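Probable n-acetylneuraminic acid outer membrane channel protein NANC (Escherichia coli, PDB 2WJR) forms a monomeric, weakly anion-selective beta-barrel channel in the outer membrane through which N-acetylneuraminic acid enters the cell. Local coordinates at residues 14-19 against 203-208; 93-96 against 100-103. The protein carries 1 engineered substitution. All coordinates share one frame; numbering follows the deposited sequence.

Contact 1: residues 14-19 against 203-208; sequences AYETRL and ENSYRI
Glu16 and Arg207 meet through a salt bridge across the width of one intervening strand, with CA atoms 9.0 Å apart. Arg207 NH2 donates to Glu16 OE2 over 2.9 Å, with an N-H...O angle of 161°. The oxygen sits at the edge of the guanidinium, close to its plane, whereas the nitrogen arrives from above the carboxylate, whose plane is turned 74° against that of the guanidinium. Both chains are stretched out to span the gap: Glu16 has CG between its backbone N and carbonyl carbon (chi1 55°) and runs straight on.

A water closes the group, donating to Glu16 OE2 and Ser205 OG and accepting from Arg207 NE at 3.0 Å. Glu16 OE2 also pairs with Arg9, while Arg207 NH1 reaches Glu185 and Asp187, the latter bonded to Ser205 OG. The three carboxylates probably offset the closeness of Arg207 to Arg5 and favour its charged form, and bonds at NH1, NH2 and NE hold the guanidinium in its rotation. Replacing Glu16 by alanine removes the carboxylate, which is likely to leave Arg207 NH2 and Arg9 NE without their shared acceptor.

Strand 2-9 lies between strands 14-24 and 198-212, and the bridge passes over it on the face turned into the barrel, opposite Tyr15, Leu19 and Ile208 on the surface; such charged networks lining the lumen are characteristic of porins. Strand 180-188, beyond 198-212, supplies Glu185 and Asp187.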
# COMPACT_ATOMS: atom_id res chain seq x y z
N ALA A 14 -7.05 15.48 6.40
CA ALA A 14 -7.12 15.42 4.94
C ALA A 14 -7.96 14.24 4.47
O ALA A 14 -8.04 13.21 5.16
CB ALA A 14 -5.73 15.33 4.36
N TYR A 15 -8.58 14.41 3.31
CA TYR A 15 -9.34 13.36 2.63
C TYR A 15 -8.57 12.85 1.43
O TYR A 15 -8.00 13.62 0.67
CB TYR A 15 -10.67 13.88 2.10
CG TYR A 15 -11.71 14.23 3.14
CD1 TYR A 15 -12.33 13.24 3.89
CD2 TYR A 15 -12.11 15.55 3.34
CE1 TYR A 15 -13.31 13.56 4.84
CE2 TYR A 15 -13.09 15.88 4.28
CZ TYR A 15 -13.68 14.88 5.03
OH TYR A 15 -14.64 15.20 5.96
N GLU A 16 -8.61 11.54 1.23
CA GLU A 16 -8.01 10.94 0.04
C GLU A 16 -8.97 9.97 -0.62
O GLU A 16 -9.74 9.28 0.04
CB GLU A 16 -6.71 10.23 0.39
CG GLU A 16 -6.83 9.19 1.48
CD GLU A 16 -5.51 8.50 1.75
OE1 GLU A 16 -4.70 8.37 0.79
OE2 GLU A 16 -5.27 8.08 2.91
N THR A 17 -8.91 9.92 -1.94
CA THR A 17 -9.70 8.98 -2.73
C THR A 17 -8.76 8.17 -3.60
O THR A 17 -7.80 8.70 -4.16
CB THR A 17 -10.80 9.67 -3.58
OG1 THR A 17 -10.21 10.37 -4.67
CG2 THR A 17 -11.60 10.65 -2.75
N ARG A 18 -9.03 6.88 -3.66
CA ARG A 18 -8.29 6.00 -4.52
C ARG A 18 -9.26 5.36 -5.50
O ARG A 18 -10.35 4.91 -5.13
CB ARG A 18 -7.56 4.91 -3.72
CG ARG A 18 -6.62 4.06 -4.60
CD ARG A 18 -5.99 2.90 -3.86
NE ARG A 18 -6.99 1.94 -3.43
CZ ARG A 18 -6.72 0.81 -2.78
NH1 ARG A 18 -5.48 0.47 -2.48
NH2 ARG A 18 -7.71 -0.00 -2.45
N LEU A 19 -8.85 5.35 -6.75
CA LEU A 19 -9.55 4.63 -7.79
C LEU A 19 -8.55 3.65 -8.36
O LEU A 19 -7.48 4.05 -8.80
CB LEU A 19 -10.03 5.60 -8.86
CG LEU A 19 -11.46 6.16 -8.73
CD1 LEU A 19 -12.43 5.11 -9.28
CD2 LEU A 19 -11.87 6.57 -7.32
N GLU A 203 -1.40 9.74 13.01
CA GLU A 203 -2.12 9.65 11.75
C GLU A 203 -3.00 8.42 11.74
O GLU A 203 -2.60 7.35 11.25
CB GLU A 203 -1.13 9.65 10.58
CG GLU A 203 -1.76 9.76 9.18
CD GLU A 203 -2.15 11.18 8.83
OE1 GLU A 203 -1.93 11.59 7.67
OE2 GLU A 203 -2.68 11.89 9.70
N ASN A 204 -4.19 8.57 12.32
CA ASN A 204 -5.27 7.60 12.14
C ASN A 204 -5.90 7.81 10.77
O ASN A 204 -6.00 8.93 10.28
CB ASN A 204 -6.33 7.77 13.23
CG ASN A 204 -5.78 7.57 14.60
OD1 ASN A 204 -5.23 6.52 14.92
ND2 ASN A 204 -5.93 8.60 15.45
N SER A 205 -6.29 6.72 10.13
CA SER A 205 -6.84 6.76 8.80
C SER A 205 -8.08 5.89 8.84
O SER A 205 -8.05 4.76 9.33
CB SER A 205 -5.82 6.26 7.77
OG SER A 205 -6.39 6.07 6.48
N TYR A 206 -9.19 6.47 8.40
CA TYR A 206 -10.48 5.81 8.38
C TYR A 206 -10.96 5.78 6.95
O TYR A 206 -11.08 6.81 6.31
CB TYR A 206 -11.48 6.56 9.24
CG TYR A 206 -10.97 6.80 10.62
CD1 TYR A 206 -10.21 7.94 10.91
CD2 TYR A 206 -11.21 5.89 11.64
CE1 TYR A 206 -9.72 8.15 12.17
CE2 TYR A 206 -10.70 6.10 12.92
CZ TYR A 206 -9.97 7.22 13.18
OH TYR A 206 -9.49 7.41 14.44
N ARG A 207 -11.26 4.59 6.47
CA ARG A 207 -11.53 4.40 5.07
C ARG A 207 -12.74 3.54 4.84
O ARG A 207 -13.02 2.61 5.60
CB ARG A 207 -10.33 3.73 4.40
CG ARG A 207 -9.20 4.64 4.13
CD ARG A 207 -7.91 3.87 3.87
NE ARG A 207 -6.77 4.78 3.69
CZ ARG A 207 -5.52 4.37 3.42
NH1 ARG A 207 -5.24 3.08 3.32
NH2 ARG A 207 -4.56 5.26 3.26
N ILE A 208 -13.44 3.84 3.76
CA ILE A 208 -14.55 3.03 3.30
C ILE A 208 -14.43 2.88 1.80
O ILE A 208 -14.05 3.82 1.09
CB ILE A 208 -15.91 3.65 3.69
CG1 ILE A 208 -17.06 2.70 3.30
CG2 ILE A 208 -16.06 5.01 3.02
CD1 ILE A 208 -18.19 2.63 4.35
O HOH W 1 -7.33 7.56 4.65

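Contact 2: residues 93-96 against 100-103; sequences WDAT and NFGI. With OCT (N-octane), chain E.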
# COMPACT_ATOMS: atom_id res chain seq x y z
N TRP A 93 1.63 -17.55 0.71
CA TRP A 93 1.29 -18.91 1.11
C TRP A 93 -0.19 -19.03 1.46
O TRP A 93 -0.65 -18.44 2.42
CB TRP A 93 2.15 -19.29 2.31
CG TRP A 93 1.89 -20.65 2.85
CD1 TRP A 93 1.59 -21.78 2.13
CD2 TRP A 93 1.96 -21.04 4.21
NE1 TRP A 93 1.45 -22.85 2.99
CE2 TRP A 93 1.67 -22.42 4.27
CE3 TRP A 93 2.23 -20.36 5.41
CZ2 TRP A 93 1.65 -23.13 5.47
CZ3 TRP A 93 2.21 -21.07 6.59
CH2 TRP A 93 1.92 -22.44 6.61
N ASP A 94 -0.94 -19.80 0.68
CA ASP A 94 -2.30 -20.17 1.07
C ASP A 94 -2.24 -21.33 2.05
O ASP A 94 -2.31 -22.50 1.64
CB ASP A 94 -3.16 -20.57 -0.14
CG ASP A 94 -3.45 -19.40 -1.06
OD1 ASP A 94 -3.75 -18.29 -0.58
OD2 ASP A 94 -3.39 -19.60 -2.28
N ALA A 95 -2.11 -21.01 3.33
CA ALA A 95 -2.02 -22.01 4.39
C ALA A 95 -3.25 -22.93 4.35
O ALA A 95 -3.14 -24.15 4.48
CB ALA A 95 -1.90 -21.34 5.77
N THR A 96 -4.42 -22.33 4.19
CA THR A 96 -5.66 -23.08 3.98
C THR A 96 -6.48 -22.27 2.98
O THR A 96 -6.11 -21.14 2.62
CB THR A 96 -6.48 -23.29 5.30
OG1 THR A 96 -7.20 -22.10 5.64
CG2 THR A 96 -5.57 -23.67 6.46
N ASN A 100 -4.48 -16.90 4.16
CA ASN A 100 -3.34 -16.59 3.31
C ASN A 100 -2.35 -15.67 4.03
O ASN A 100 -2.75 -14.74 4.70
CB ASN A 100 -3.80 -15.89 2.02
CG ASN A 100 -2.62 -15.42 1.14
OD1 ASN A 100 -2.08 -14.31 1.32
ND2 ASN A 100 -2.24 -16.24 0.18
N PHE A 101 -1.07 -15.98 3.87
CA PHE A 101 0.01 -15.18 4.45
C PHE A 101 0.87 -14.67 3.32
O PHE A 101 1.01 -15.32 2.28
CB PHE A 101 0.87 -16.00 5.37
CG PHE A 101 0.14 -16.54 6.56
CD1 PHE A 101 -0.20 -15.72 7.61
CD2 PHE A 101 -0.19 -17.87 6.63
CE1 PHE A 101 -0.86 -16.22 8.70
CE2 PHE A 101 -0.86 -18.37 7.72
CZ PHE A 101 -1.19 -17.56 8.74
N GLY A 102 1.45 -13.49 3.53
CA GLY A 102 2.22 -12.86 2.49
C GLY A 102 3.32 -12.02 3.10
O GLY A 102 3.15 -11.48 4.19
N ILE A 103 4.46 -11.97 2.43
CA ILE A 103 5.55 -11.06 2.83
C ILE A 103 6.20 -10.49 1.58
O ILE A 103 6.43 -11.19 0.61
CB ILE A 103 6.59 -11.79 3.74
CG1 ILE A 103 7.66 -10.82 4.29
CG2 ILE A 103 7.24 -12.99 3.01
CD1 ILE A 103 7.32 -10.18 5.61
C1 OCT E . 0.98 -9.79 9.22
C2 OCT E . 2.35 -10.48 9.19
C3 OCT E . 2.27 -11.86 8.52
C4 OCT E . 3.66 -12.48 8.27
C5 OCT E . 3.72 -13.19 6.91
C6 OCT E . 4.57 -14.48 6.92
C7 OCT E . 4.92 -14.94 5.48
C8 OCT E . 5.42 -16.39 5.38
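Phe101 and Trp93 form an antiparallel hydrogen-bonded pair, joined by two nearly linear backbone bonds: Trp93 N to Phe101 O at 2.8 Å and Phe101 N to Trp93 O at 2.9 Å. Their side chains leave the same face of the sheet and run side by side in the same direction. Trp93 CE3 comes within 3.7 Å of Phe101 CD2, the rings inclined at 32° in an oblique pairing. The indole has CG anti to the backbone N (chi1 179°) and the phenyl group has CG anti to its carbonyl carbon, and these two different first torsions bring the rings alongside each other. Ala95 fills in beside them, its CB meeting the edge of the Phe101 ring at CE2 at 3.7 Å and its CA lying over one face of the indole, toward the rim. Farther out, Trp93 stacks on Trp68 and Phe101 touches Val133, so the aromatic pair continues onto both neighbouring strands.

Asn100 works on the other face. Its ND2 donates to Asp94 OD1 over 2.7 Å; the oxygen lies near the amide plane, yet the nitrogen approaches from above the carboxylate, and the two planes are 58° apart. ND2 also bonds to Ser92 OG, and this second partner helps fix which way round the amide sits. The CA of Asn100 adds a CA-H...O contact to Trp93 O at 3.4 Å.

Beyond Phe101 the strand borders a bound n-octane, whose C5 lies 3.3 Å from Gly102 O and whose C7 packs against CG2 of Ile103. Together, residues 93-96 and 100-103 form the periplasmic end of the beta hairpin of strands 82-96 and 99-110, with an inverse gamma turn centred on Asp94 and a classic beta bulge at Ala95 and Thr96.

In the fold
Contacts 1 and 2 lie on opposite sides of the chain's centre, with centres about 27 Å and nearest atoms about 16 Å apart, so they do not meet. Along the sequence, both segments of contact 2 fall between the two of contact 1. Contact 1 brings together strands near the two ends of the chain, 14-24 and 198-212, at the seam where strand 2-9 pairs with the last strand and closes the barrel; contact 2 joins the consecutive strands 82-96 and 99-110. One thus ties the second strand to the last near the extracellular side of this KdgM-family barrel, and the other turns the chain at its periplasmic side.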